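Local coordinates for protein ATP phosphoribosyltransferase regulatory subunit (Thermotoga maritima, PDB 1USY) that probably serves as the regulatory subunit required for the first step of histidine biosynthesis and may allow feedback control of ATP phosphoribosyltransferase by histidine, at residues Ile179-Pro189 with Ser220-Ala228; Phe121-Thr132 with Tyr234-Ser245. All blocks are in the same frame, centred on the assembly; numbering follows the deposited sequence.

Contact 1 of 2, residues Ile179-Pro189 with Ser220-Ala228; sequences IIEDSIYRRSP and SVEIDLTLA. With HIS (histidine), chain M.
Arg187 leaves its backbone with CG beside the N, and the chain then bends at chi3 (38°). The bend carries the guanidinium in between Glu222 and Asp224, two acids separated by one residue. Asp224 comes to meet it because its CG stands opposite the backbone N (chi1 -178°), which brings the carboxylate up to the helix end. Glu222 is gripped side-on, by two nitrogens on a single oxygen. NE and NH2 of Arg187 each lie 2.8 Å from OE2 of Glu222. NH2 takes the anti lone pair, while NE comes in from above the carboxylate plane. The two flat groups are turned 64° against each other, so this is not a flat two-by-two pairing. Asp224 OD2 sits at the guanidinium edge, near its plane, 3.1 Å from NH1 of Arg187, and that hydrogen bond is weak. Glu128 also pairs with NH2 of Arg187, and Lys157 of the histidine pocket pairs with OD2 of Asp224. The mixed charges probably offset one another in this buried place. The network ties helix 174-185 and the loop after it to strand 220-223, an outermost strand of the large sheet in this class-II synthetase-like fold. On its far side the helix carries Ile184 and Tyr185 to the bound histidine, with CD1 of Ile184 beside the ligand CA. The backbone adds a bond from Ile223 N to Arg187 O (2.6 Å). Asp224 OD1 accepts from Thr226 N at 2.7 Å, an Asx turn that shapes the loop after the strand. At the two ends the contact is apolar: CG of Pro189 meets CG2 of Val221 at 3.8 Å, and CD1 of Ile179 meets CD2 of Leu225, the two side chains crossing at about a right angle.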
loop_
_atom_site.group_PDB
_atom_site.type_symbol
_atom_site.label_atom_id
_atom_site.label_comp_id
_atom_site.label_asym_id
_atom_site.label_seq_id
_atom_site.Cartn_x
_atom_site.Cartn_y
_atom_site.Cartn_z
ATOM N N ILE B 179 -40.406 -16.936 -22.581
ATOM C CA ILE B 179 -39.218 -17.354 -21.841
ATOM C C ILE B 179 -39.325 -17.013 -20.333
ATOM O O ILE B 179 -39.160 -17.881 -19.473
ATOM C CB ILE B 179 -37.984 -16.712 -22.518
ATOM C CG1 ILE B 179 -37.560 -17.582 -23.696
ATOM C CG2 ILE B 179 -36.841 -16.477 -21.548
ATOM C CD1 ILE B 179 -36.319 -18.357 -23.444
ATOM N N ILE B 180 -39.634 -15.763 -20.023
ATOM C CA ILE B 180 -39.821 -15.348 -18.636
ATOM C C ILE B 180 -40.946 -16.179 -17.975
ATOM O O ILE B 180 -40.694 -16.928 -17.040
ATOM C CB ILE B 180 -40.119 -13.846 -18.571
ATOM C CG1 ILE B 180 -38.929 -13.070 -19.120
ATOM C CG2 ILE B 180 -40.400 -13.427 -17.168
ATOM C CD1 ILE B 180 -39.169 -11.578 -19.276
ATOM N N GLU B 181 -42.163 -16.047 -18.486
ATOM C CA GLU B 181 -43.318 -16.802 -17.987
ATOM C C GLU B 181 -43.045 -18.344 -17.830
ATOM O O GLU B 181 -43.510 -18.978 -16.891
ATOM C CB GLU B 181 -44.529 -16.543 -18.900
ATOM C CG GLU B 181 -45.179 -15.187 -18.704
ATOM C CD GLU B 181 -46.460 -15.043 -19.492
ATOM O OE1 GLU B 181 -46.386 -14.751 -20.707
ATOM O OE2 GLU B 181 -47.554 -15.235 -18.911
ATOM N N ASP B 182 -42.280 -18.922 -18.740
ATOM C CA ASP B 182 -41.906 -20.320 -18.622
ATOM C C ASP B 182 -41.094 -20.548 -17.389
ATOM O O ASP B 182 -41.318 -21.538 -16.665
ATOM C CB ASP B 182 -41.121 -20.788 -19.843
ATOM C CG ASP B 182 -42.030 -21.165 -20.992
ATOM O OD1 ASP B 182 -41.504 -21.416 -22.110
ATOM O OD2 ASP B 182 -43.295 -21.216 -20.857
ATOM N N SER B 183 -40.181 -19.608 -17.147
ATOM C CA SER B 183 -39.206 -19.704 -16.079
ATOM C C SER B 183 -39.933 -19.581 -14.729
ATOM O O SER B 183 -39.358 -19.922 -13.673
ATOM C CB SER B 183 -38.139 -18.608 -16.251
ATOM O OG SER B 183 -38.514 -17.414 -15.554
ATOM N N ILE B 184 -41.176 -19.080 -14.759
ATOM C CA ILE B 184 -42.004 -19.082 -13.563
ATOM C C ILE B 184 -42.911 -20.308 -13.448
ATOM O O ILE B 184 -42.955 -20.945 -12.389
ATOM C CB ILE B 184 -42.856 -17.779 -13.386
ATOM C CG1 ILE B 184 -41.963 -16.559 -13.133
ATOM C CG2 ILE B 184 -43.751 -17.899 -12.134
ATOM C CD1 ILE B 184 -42.308 -15.400 -13.994
ATOM N N TYR B 185 -43.647 -20.608 -14.524
ATOM C CA TYR B 185 -44.758 -21.567 -14.483
ATOM C C TYR B 185 -44.524 -22.927 -15.110
ATOM O O TYR B 185 -45.241 -23.860 -14.754
ATOM C CB TYR B 185 -45.969 -20.988 -15.173
ATOM C CG TYR B 185 -46.572 -19.829 -14.445
ATOM C CD1 TYR B 185 -46.486 -18.524 -14.988
ATOM C CD2 TYR B 185 -47.212 -20.012 -13.211
ATOM C CE1 TYR B 185 -47.049 -17.418 -14.314
ATOM C CE2 TYR B 185 -47.785 -18.932 -12.531
ATOM C CZ TYR B 185 -47.718 -17.639 -13.096
ATOM O OH TYR B 185 -48.264 -16.560 -12.438
ATOM N N ARG B 186 -43.569 -23.038 -16.046
ATOM C CA ARG B 186 -43.312 -24.321 -16.713
ATOM C C ARG B 186 -41.842 -24.700 -16.784
ATOM O O ARG B 186 -41.282 -24.907 -17.875
ATOM C CB ARG B 186 -43.953 -24.418 -18.120
ATOM C CG ARG B 186 -44.830 -23.286 -18.613
ATOM C CD ARG B 186 -46.041 -23.757 -19.425
ATOM N NE ARG B 186 -47.189 -23.779 -18.532
ATOM C CZ ARG B 186 -48.222 -24.641 -18.516
ATOM N NH1 ARG B 186 -48.377 -25.664 -19.396
ATOM N NH2 ARG B 186 -49.137 -24.438 -17.586
ATOM N N ARG B 187 -41.252 -24.842 -15.603
ATOM C CA ARG B 187 -39.830 -25.098 -15.415
ATOM C C ARG B 187 -39.481 -26.588 -15.477
ATOM O O ARG B 187 -38.315 -26.976 -15.484
ATOM C CB ARG B 187 -39.370 -24.501 -14.060
ATOM C CG ARG B 187 -39.753 -23.058 -13.867
ATOM C CD ARG B 187 -39.566 -22.537 -12.445
ATOM N NE ARG B 187 -38.374 -23.042 -11.790
ATOM C CZ ARG B 187 -37.203 -22.420 -11.779
ATOM N NH1 ARG B 187 -37.051 -21.263 -12.439
ATOM N NH2 ARG B 187 -36.169 -22.967 -11.136
ATOM N N SER B 188 -40.501 -27.414 -15.489
ATOM C CA SER B 188 -40.351 -28.844 -15.699
ATOM C C SER B 188 -39.721 -29.142 -17.081
ATOM O O SER B 188 -40.169 -28.584 -18.093
ATOM C CB SER B 188 -41.746 -29.486 -15.626
ATOM O OG SER B 188 -41.715 -30.593 -14.760
ATOM N N PRO B 189 -38.722 -30.040 -17.141
ATOM C CA PRO B 189 -38.035 -30.365 -18.404
ATOM C C PRO B 189 -39.009 -30.854 -19.469
ATOM O O PRO B 189 -38.755 -30.754 -20.679
ATOM C CB PRO B 189 -37.088 -31.508 -18.016
ATOM C CG PRO B 189 -36.875 -31.351 -16.544
ATOM C CD PRO B 189 -38.177 -30.810 -15.999
ATOM N N SER B 220 -35.329 -31.876 -7.568
ATOM C CA SER B 220 -36.202 -31.281 -8.556
ATOM C C SER B 220 -35.324 -30.573 -9.611
ATOM O O SER B 220 -34.664 -29.572 -9.321
ATOM C CB SER B 220 -37.138 -30.301 -7.841
ATOM O OG SER B 220 -38.054 -29.721 -8.726
ATOM N N VAL B 221 -35.268 -31.137 -10.821
ATOM C CA VAL B 221 -34.542 -30.505 -11.923
ATOM C C VAL B 221 -35.449 -29.545 -12.662
ATOM O O VAL B 221 -36.489 -29.958 -13.173
ATOM C CB VAL B 221 -33.883 -31.518 -12.932
ATOM C CG1 VAL B 221 -32.788 -32.297 -12.250
ATOM C CG2 VAL B 221 -34.889 -32.493 -13.473
ATOM N N GLU B 222 -35.069 -28.268 -12.708
ATOM C CA GLU B 222 -35.910 -27.298 -13.401
ATOM C C GLU B 222 -35.168 -26.469 -14.442
ATOM O O GLU B 222 -33.949 -26.366 -14.451
ATOM C CB GLU B 222 -36.731 -26.411 -12.446
ATOM C CG GLU B 222 -36.405 -26.579 -10.994
ATOM C CD GLU B 222 -37.504 -26.152 -10.049
ATOM O OE1 GLU B 222 -38.148 -27.047 -9.468
ATOM O OE2 GLU B 222 -37.668 -24.933 -9.820
ATOM N N ILE B 223 -35.927 -25.893 -15.335
ATOM C CA ILE B 223 -35.363 -25.245 -16.476
ATOM C C ILE B 223 -35.682 -23.774 -16.385
ATOM O O ILE B 223 -36.831 -23.409 -16.181
ATOM C CB ILE B 223 -35.992 -25.849 -17.733
ATOM C CG1 ILE B 223 -35.642 -27.354 -17.867
ATOM C CG2 ILE B 223 -35.652 -24.985 -18.940
ATOM C CD1 ILE B 223 -34.313 -27.689 -18.586
ATOM N N ASP B 224 -34.667 -22.932 -16.505
ATOM C CA ASP B 224 -34.847 -21.463 -16.404
ATOM C C ASP B 224 -33.840 -20.744 -17.294
ATOM O O ASP B 224 -32.650 -20.781 -17.061
ATOM C CB ASP B 224 -34.678 -20.990 -14.960
ATOM C CG ASP B 224 -34.908 -19.482 -14.799
ATOM O OD1 ASP B 224 -34.553 -18.677 -15.723
ATOM O OD2 ASP B 224 -35.441 -19.028 -13.757
ATOM N N LEU B 225 -34.358 -20.099 -18.320
ATOM C CA LEU B 225 -33.561 -19.472 -19.365
ATOM C C LEU B 225 -33.383 -17.950 -19.170
ATOM O O LEU B 225 -32.977 -17.237 -20.110
ATOM C CB LEU B 225 -34.230 -19.738 -20.695
ATOM C CG LEU B 225 -34.140 -21.124 -21.356
ATOM C CD1 LEU B 225 -33.485 -22.228 -20.509
ATOM C CD2 LEU B 225 -35.534 -21.544 -21.782
ATOM N N THR B 226 -33.801 -17.479 -17.983
ATOM C CA THR B 226 -33.445 -16.088 -17.741
ATOM C C THR B 226 -31.946 -16.048 -17.352
ATOM O O THR B 226 -31.171 -16.915 -17.731
ATOM C CB THR B 226 -34.381 -15.527 -16.645
ATOM O OG1 THR B 226 -34.277 -16.287 -15.454
ATOM C CG2 THR B 226 -35.860 -15.559 -17.063
ATOM N N LEU B 227 -31.586 -15.058 -16.613
ATOM C CA LEU B 227 -30.189 -14.792 -16.159
ATOM C C LEU B 227 -29.248 -14.756 -17.384
ATOM O O LEU B 227 -28.452 -15.679 -17.650
ATOM C CB LEU B 227 -29.704 -15.771 -14.993
ATOM C CG LEU B 227 -29.374 -17.296 -15.165
ATOM C CD1 LEU B 227 -29.658 -18.043 -13.842
ATOM C CD2 LEU B 227 -30.147 -18.078 -16.228
ATOM N N ALA B 228 -29.441 -13.617 -18.037
ATOM C CA ALA B 228 -28.742 -13.186 -19.226
ATOM C C ALA B 228 -27.308 -12.731 -18.879
ATOM O O ALA B 228 -26.418 -12.720 -19.730
ATOM C CB ALA B 228 -29.488 -11.998 -19.854
HETATM C CA HIS M . -42.201 -13.014 -11.905
HETATM C C HIS M . -42.178 -12.049 -13.096
HETATM C CB HIS M . -43.303 -12.629 -10.882
HETATM C CG HIS M . -44.706 -12.831 -11.379
HETATM N ND1 HIS M . -45.043 -12.814 -12.717
HETATM C CD2 HIS M . -45.863 -13.043 -10.709
HETATM C CE1 HIS M . -46.339 -13.021 -12.848
HETATM N NE2 HIS M . -46.859 -13.165 -11.643
#

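Contact 2 of 2, residues Phe121-Thr132 with Tyr234-Ser245; sequences FEGPVIVEIGHT and YCGLIFTIYDTS
Pro124 O is held by two groups of Thr244. The hydroxyl OG1 of Thr244 donates to it at 2.7 Å, in the carbonyl plane and on a lone pair. The backbone N of Thr244 adds a weak bond. Beside them, CD1 of Ile126 packs on CG2 of Thr244 (3.7 Å). Strands 125-131 and 237-243 then run antiparallel in regular register. Ile126, Glu128 and Gly130 form hydrogen-bonded pairs with Tyr242, Thr240 and Ile238. Glu128 and Thr240 lie side by side and point the same way. Tyr242 reaches across with its ring edge to CB of Glu128, and its OH donates to OE1 of Glu128 at 3.1 Å from above the carboxylate plane. OE2 of Glu128 meets a basic side chain on the chain of another protein, which packs against this face of the sheet. A water donates to Glu128 O. The other face carries Val127, Ile129, Phe239 and Ile241. Here CG2 of Val127 meets CD1 of Ile241 at 4.2 Å. Helix 103-120 packs on Val127 and Phe239, and helix 199-215 on Val127 and Ile129. His131 is on this face too. With CG opposite the backbone N (chi1 -161°), its side chain swings across to the neighbouring strand, and one ring face covers the backbone of Gly236. CA of Gly236 makes a CH-pi contact 4.0 Å from the centroid of the His131 ring. With an alanine here, Gly236 would probably lose the ring face that its CA rests on, and a gap would be likely to open beside it. At the opposite end, a water links Asp243 OD2 to Glu122 N, while Ser246 N also donates to OD2. The pair belongs to the largely antiparallel sheet, packed against helices, that forms the core of the class-II aminoacyl-tRNA synthetase fold.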
loop_
_atom_site.group_PDB
_atom_site.type_symbol
_atom_site.label_atom_id
_atom_site.label_comp_id
_atom_site.label_asym_id
_atom_site.label_seq_id
_atom_site.Cartn_x
_atom_site.Cartn_y
_atom_site.Cartn_z
ATOM N N PHE B 121 -26.083 -31.015 1.813
ATOM C CA PHE B 121 -27.108 -30.150 2.347
ATOM C C PHE B 121 -28.332 -30.969 2.647
ATOM O O PHE B 121 -28.576 -31.991 1.998
ATOM C CB PHE B 121 -27.413 -29.029 1.363
ATOM C CG PHE B 121 -26.230 -28.177 1.079
ATOM C CD1 PHE B 121 -25.382 -28.496 0.020
ATOM C CD2 PHE B 121 -25.923 -27.075 1.898
ATOM C CE1 PHE B 121 -24.239 -27.713 -0.251
ATOM C CE2 PHE B 121 -24.754 -26.280 1.653
ATOM C CZ PHE B 121 -23.924 -26.606 0.561
ATOM N N GLU B 122 -29.106 -30.521 3.633
ATOM C CA GLU B 122 -30.192 -31.331 4.127
ATOM C C GLU B 122 -31.236 -31.331 3.085
ATOM O O GLU B 122 -31.788 -32.370 2.717
ATOM C CB GLU B 122 -30.771 -30.765 5.428
ATOM C CG GLU B 122 -30.556 -31.679 6.637
ATOM C CD GLU B 122 -29.207 -31.435 7.323
ATOM O OE1 GLU B 122 -28.196 -32.085 6.925
ATOM O OE2 GLU B 122 -29.149 -30.587 8.263
ATOM N N GLY B 123 -31.474 -30.132 2.579
ATOM C CA GLY B 123 -32.789 -29.767 2.097
ATOM C C GLY B 123 -33.033 -30.479 0.831
ATOM O O GLY B 123 -32.074 -30.925 0.222
ATOM N N PRO B 124 -34.293 -30.609 0.445
ATOM C CA PRO B 124 -34.622 -31.051 -0.907
ATOM C C PRO B 124 -33.980 -30.007 -1.832
ATOM O O PRO B 124 -34.302 -28.816 -1.704
ATOM C CB PRO B 124 -36.155 -30.990 -0.945
ATOM C CG PRO B 124 -36.566 -30.996 0.450
ATOM C CD PRO B 124 -35.475 -30.320 1.252
ATOM N N VAL B 125 -33.051 -30.432 -2.695
ATOM C CA VAL B 125 -32.327 -29.476 -3.508
ATOM C C VAL B 125 -32.984 -29.291 -4.863
ATOM O O VAL B 125 -33.665 -30.194 -5.353
ATOM C CB VAL B 125 -30.761 -29.777 -3.589
ATOM C CG1 VAL B 125 -30.189 -30.146 -2.215
ATOM C CG2 VAL B 125 -30.405 -30.853 -4.611
ATOM N N ILE B 126 -32.804 -28.095 -5.439
ATOM C CA ILE B 126 -33.262 -27.762 -6.783
ATOM C C ILE B 126 -32.043 -27.494 -7.685
ATOM O O ILE B 126 -31.187 -26.691 -7.354
ATOM C CB ILE B 126 -34.212 -26.524 -6.729
ATOM C CG1 ILE B 126 -35.483 -26.835 -5.961
ATOM C CG2 ILE B 126 -34.597 -26.028 -8.112
ATOM C CD1 ILE B 126 -36.301 -25.561 -5.519
ATOM N N VAL B 127 -31.961 -28.202 -8.802
ATOM C CA VAL B 127 -30.966 -27.950 -9.860
ATOM C C VAL B 127 -31.629 -27.197 -11.010
ATOM O O VAL B 127 -32.536 -27.713 -11.700
ATOM C CB VAL B 127 -30.354 -29.262 -10.412
ATOM C CG1 VAL B 127 -29.335 -28.943 -11.521
ATOM C CG2 VAL B 127 -29.690 -30.097 -9.253
ATOM N N GLU B 128 -31.230 -25.950 -11.176
ATOM C CA GLU B 128 -31.856 -25.119 -12.174
ATOM C C GLU B 128 -30.910 -25.068 -13.386
ATOM O O GLU B 128 -29.754 -24.696 -13.265
ATOM C CB GLU B 128 -32.142 -23.748 -11.571
ATOM C CG GLU B 128 -32.574 -22.727 -12.586
ATOM C CD GLU B 128 -32.698 -21.331 -12.026
ATOM O OE1 GLU B 128 -31.691 -20.589 -11.930
ATOM O OE2 GLU B 128 -33.824 -20.973 -11.677
ATOM N N ILE B 129 -31.382 -25.501 -14.538
ATOM C CA ILE B 129 -30.531 -25.571 -15.739
ATOM C C ILE B 129 -30.866 -24.450 -16.709
ATOM O O ILE B 129 -32.012 -24.032 -16.854
ATOM C CB ILE B 129 -30.686 -26.918 -16.492
ATOM C CG1 ILE B 129 -30.431 -28.133 -15.585
ATOM C CG2 ILE B 129 -29.791 -26.937 -17.757
ATOM C CD1 ILE B 129 -28.957 -28.558 -15.529
ATOM N N GLY B 130 -29.853 -23.969 -17.390
ATOM C CA GLY B 130 -30.024 -22.874 -18.314
ATOM C C GLY B 130 -29.109 -23.129 -19.495
ATOM O O GLY B 130 -28.312 -24.071 -19.504
ATOM N N HIS B 131 -29.219 -22.272 -20.491
ATOM C CA HIS B 131 -28.356 -22.365 -21.627
ATOM C C HIS B 131 -28.208 -21.016 -22.241
ATOM O O HIS B 131 -29.174 -20.314 -22.519
ATOM C CB HIS B 131 -28.932 -23.311 -22.652
ATOM C CG HIS B 131 -27.934 -23.807 -23.640
ATOM N ND1 HIS B 131 -27.415 -25.080 -23.582
ATOM C CD2 HIS B 131 -27.375 -23.215 -24.717
ATOM C CE1 HIS B 131 -26.593 -25.263 -24.603
ATOM N NE2 HIS B 131 -26.537 -24.140 -25.297
ATOM N N THR B 132 -26.965 -20.679 -22.475
ATOM C CA THR B 132 -26.591 -19.353 -22.871
ATOM C C THR B 132 -26.871 -19.145 -24.368
ATOM O O THR B 132 -26.944 -18.012 -24.838
ATOM C CB THR B 132 -25.120 -19.240 -22.523
ATOM O OG1 THR B 132 -24.776 -17.893 -22.222
ATOM C CG2 THR B 132 -24.260 -19.619 -23.669
ATOM N N TYR B 234 -20.243 -17.175 -19.702
ATOM C CA TYR B 234 -20.454 -18.592 -19.952
ATOM C C TYR B 234 -20.819 -18.802 -21.422
ATOM O O TYR B 234 -21.153 -17.846 -22.123
ATOM C CB TYR B 234 -21.561 -19.130 -19.056
ATOM C CG TYR B 234 -21.141 -19.541 -17.679
ATOM C CD1 TYR B 234 -20.420 -20.719 -17.473
ATOM C CD2 TYR B 234 -21.502 -18.770 -16.562
ATOM C CE1 TYR B 234 -20.030 -21.106 -16.198
ATOM C CE2 TYR B 234 -21.129 -19.149 -15.270
ATOM C CZ TYR B 234 -20.391 -20.323 -15.093
ATOM O OH TYR B 234 -20.025 -20.728 -13.822
ATOM N N CYS B 235 -20.721 -20.045 -21.884
ATOM C CA CYS B 235 -21.012 -20.358 -23.281
ATOM C C CYS B 235 -21.503 -21.802 -23.499
ATOM O O CYS B 235 -20.731 -22.727 -23.784
ATOM C CB CYS B 235 -19.805 -20.079 -24.146
ATOM S SG CYS B 235 -20.347 -19.944 -25.838
ATOM N N GLY B 236 -22.808 -21.980 -23.359
ATOM C CA GLY B 236 -23.405 -23.304 -23.397
ATOM C C GLY B 236 -24.209 -23.476 -22.141
ATOM O O GLY B 236 -24.704 -22.482 -21.588
ATOM N N LEU B 237 -24.355 -24.708 -21.665
ATOM C CA LEU B 237 -25.235 -24.872 -20.530
ATOM C C LEU B 237 -24.712 -24.411 -19.176
ATOM O O LEU B 237 -23.546 -24.475 -18.872
ATOM C CB LEU B 237 -25.970 -26.217 -20.488
ATOM C CG LEU B 237 -25.232 -27.524 -20.480
ATOM C CD1 LEU B 237 -25.874 -28.431 -19.409
ATOM C CD2 LEU B 237 -25.273 -28.166 -21.870
ATOM N N ILE B 238 -25.641 -23.936 -18.375
ATOM C CA ILE B 238 -25.353 -23.271 -17.134
ATOM C C ILE B 238 -26.228 -23.926 -16.060
ATOM O O ILE B 238 -27.340 -24.365 -16.334
ATOM C CB ILE B 238 -25.689 -21.766 -17.362
ATOM C CG1 ILE B 238 -24.450 -21.064 -17.917
ATOM C CG2 ILE B 238 -26.266 -21.081 -16.132
ATOM C CD1 ILE B 238 -24.709 -20.378 -19.219
ATOM N N PHE B 239 -25.725 -24.017 -14.845
ATOM C CA PHE B 239 -26.527 -24.588 -13.781
ATOM C C PHE B 239 -26.326 -23.821 -12.454
ATOM O O PHE B 239 -25.239 -23.323 -12.174
ATOM C CB PHE B 239 -26.228 -26.082 -13.619
ATOM C CG PHE B 239 -24.927 -26.353 -12.905
ATOM C CD1 PHE B 239 -24.890 -26.481 -11.521
ATOM C CD2 PHE B 239 -23.752 -26.453 -13.603
ATOM C CE1 PHE B 239 -23.720 -26.728 -10.868
ATOM C CE2 PHE B 239 -22.597 -26.697 -12.951
ATOM C CZ PHE B 239 -22.574 -26.847 -11.582
ATOM N N THR B 240 -27.404 -23.701 -11.681
ATOM C CA THR B 240 -27.345 -23.234 -10.308
ATOM C C THR B 240 -28.027 -24.258 -9.393
ATOM O O THR B 240 -28.888 -25.024 -9.845
ATOM C CB THR B 240 -28.010 -21.851 -10.214
ATOM O OG1 THR B 240 -29.300 -21.897 -10.847
ATOM C CG2 THR B 240 -27.231 -20.825 -11.069
ATOM N N ILE B 241 -27.620 -24.331 -8.127
ATOM C CA ILE B 241 -28.255 -25.296 -7.194
ATOM C C ILE B 241 -28.703 -24.588 -5.929
ATOM O O ILE B 241 -27.918 -23.804 -5.338
ATOM C CB ILE B 241 -27.331 -26.488 -6.843
ATOM C CG1 ILE B 241 -26.834 -27.202 -8.080
ATOM C CG2 ILE B 241 -28.074 -27.533 -6.065
ATOM C CD1 ILE B 241 -26.100 -28.502 -7.741
ATOM N N TYR B 242 -29.963 -24.822 -5.549
ATOM C CA TYR B 242 -30.527 -24.205 -4.347
ATOM C C TYR B 242 -30.911 -25.270 -3.297
ATOM O O TYR B 242 -31.404 -26.386 -3.616
ATOM C CB TYR B 242 -31.722 -23.292 -4.663
ATOM C CG TYR B 242 -31.510 -22.304 -5.788
ATOM C CD1 TYR B 242 -31.573 -22.719 -7.124
ATOM C CD2 TYR B 242 -31.242 -20.958 -5.538
ATOM C CE1 TYR B 242 -31.398 -21.845 -8.149
ATOM C CE2 TYR B 242 -31.034 -20.046 -6.627
ATOM C CZ TYR B 242 -31.108 -20.514 -7.919
ATOM O OH TYR B 242 -30.913 -19.684 -9.034
ATOM N N ASP B 243 -30.669 -24.936 -2.040
ATOM C CA ASP B 243 -31.159 -25.785 -0.966
ATOM C C ASP B 243 -32.427 -25.137 -0.407
ATOM O O ASP B 243 -32.364 -24.026 0.035
ATOM C CB ASP B 243 -30.101 -25.964 0.114
ATOM C CG ASP B 243 -30.626 -26.691 1.336
ATOM O OD1 ASP B 243 -31.370 -27.700 1.175
ATOM O OD2 ASP B 243 -30.341 -26.331 2.509
ATOM N N THR B 244 -33.568 -25.832 -0.462
ATOM C CA THR B 244 -34.801 -25.284 0.058
ATOM C C THR B 244 -34.722 -25.202 1.583
ATOM O O THR B 244 -35.399 -24.394 2.183
ATOM C CB THR B 244 -36.088 -26.067 -0.426
ATOM O OG1 THR B 244 -36.030 -27.457 -0.057
ATOM C CG2 THR B 244 -36.144 -26.126 -1.908
ATOM N N SER B 245 -33.872 -26.017 2.198
ATOM C CA SER B 245 -33.694 -26.022 3.670
ATOM C C SER B 245 -33.015 -24.767 4.246
ATOM O O SER B 245 -33.618 -24.017 5.007
ATOM C CB SER B 245 -32.905 -27.254 4.094
ATOM O OG SER B 245 -33.154 -27.584 5.424
HETATM O O HOH W 1 -28.845 -27.426 4.439
HETATM O O HOH W 2 -29.144 -21.954 -13.340
#

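The centres of the two contacts lie about 11 Å apart, and both belong to one mixed sheet. Strand 125-131 of contact 2 runs between strand 237-243, antiparallel to it, and strand 220-223 of contact 1, parallel to it. The contacts meet directly: Glu222 O and Ile129 N, 2.7 Å apart, probably share a hydrogen bond. Along the chain contact 1 is nested within the loop that contact 2 closes. The chain leaves strand 125-131, passes through helices including 174-185 and 199-215, and returns by strand 220-223 and then strand 237-243. The largely helical region between strands 125-131 and 220-223, which holds the histidine pocket, is thus tied to the synthetase-like sheet.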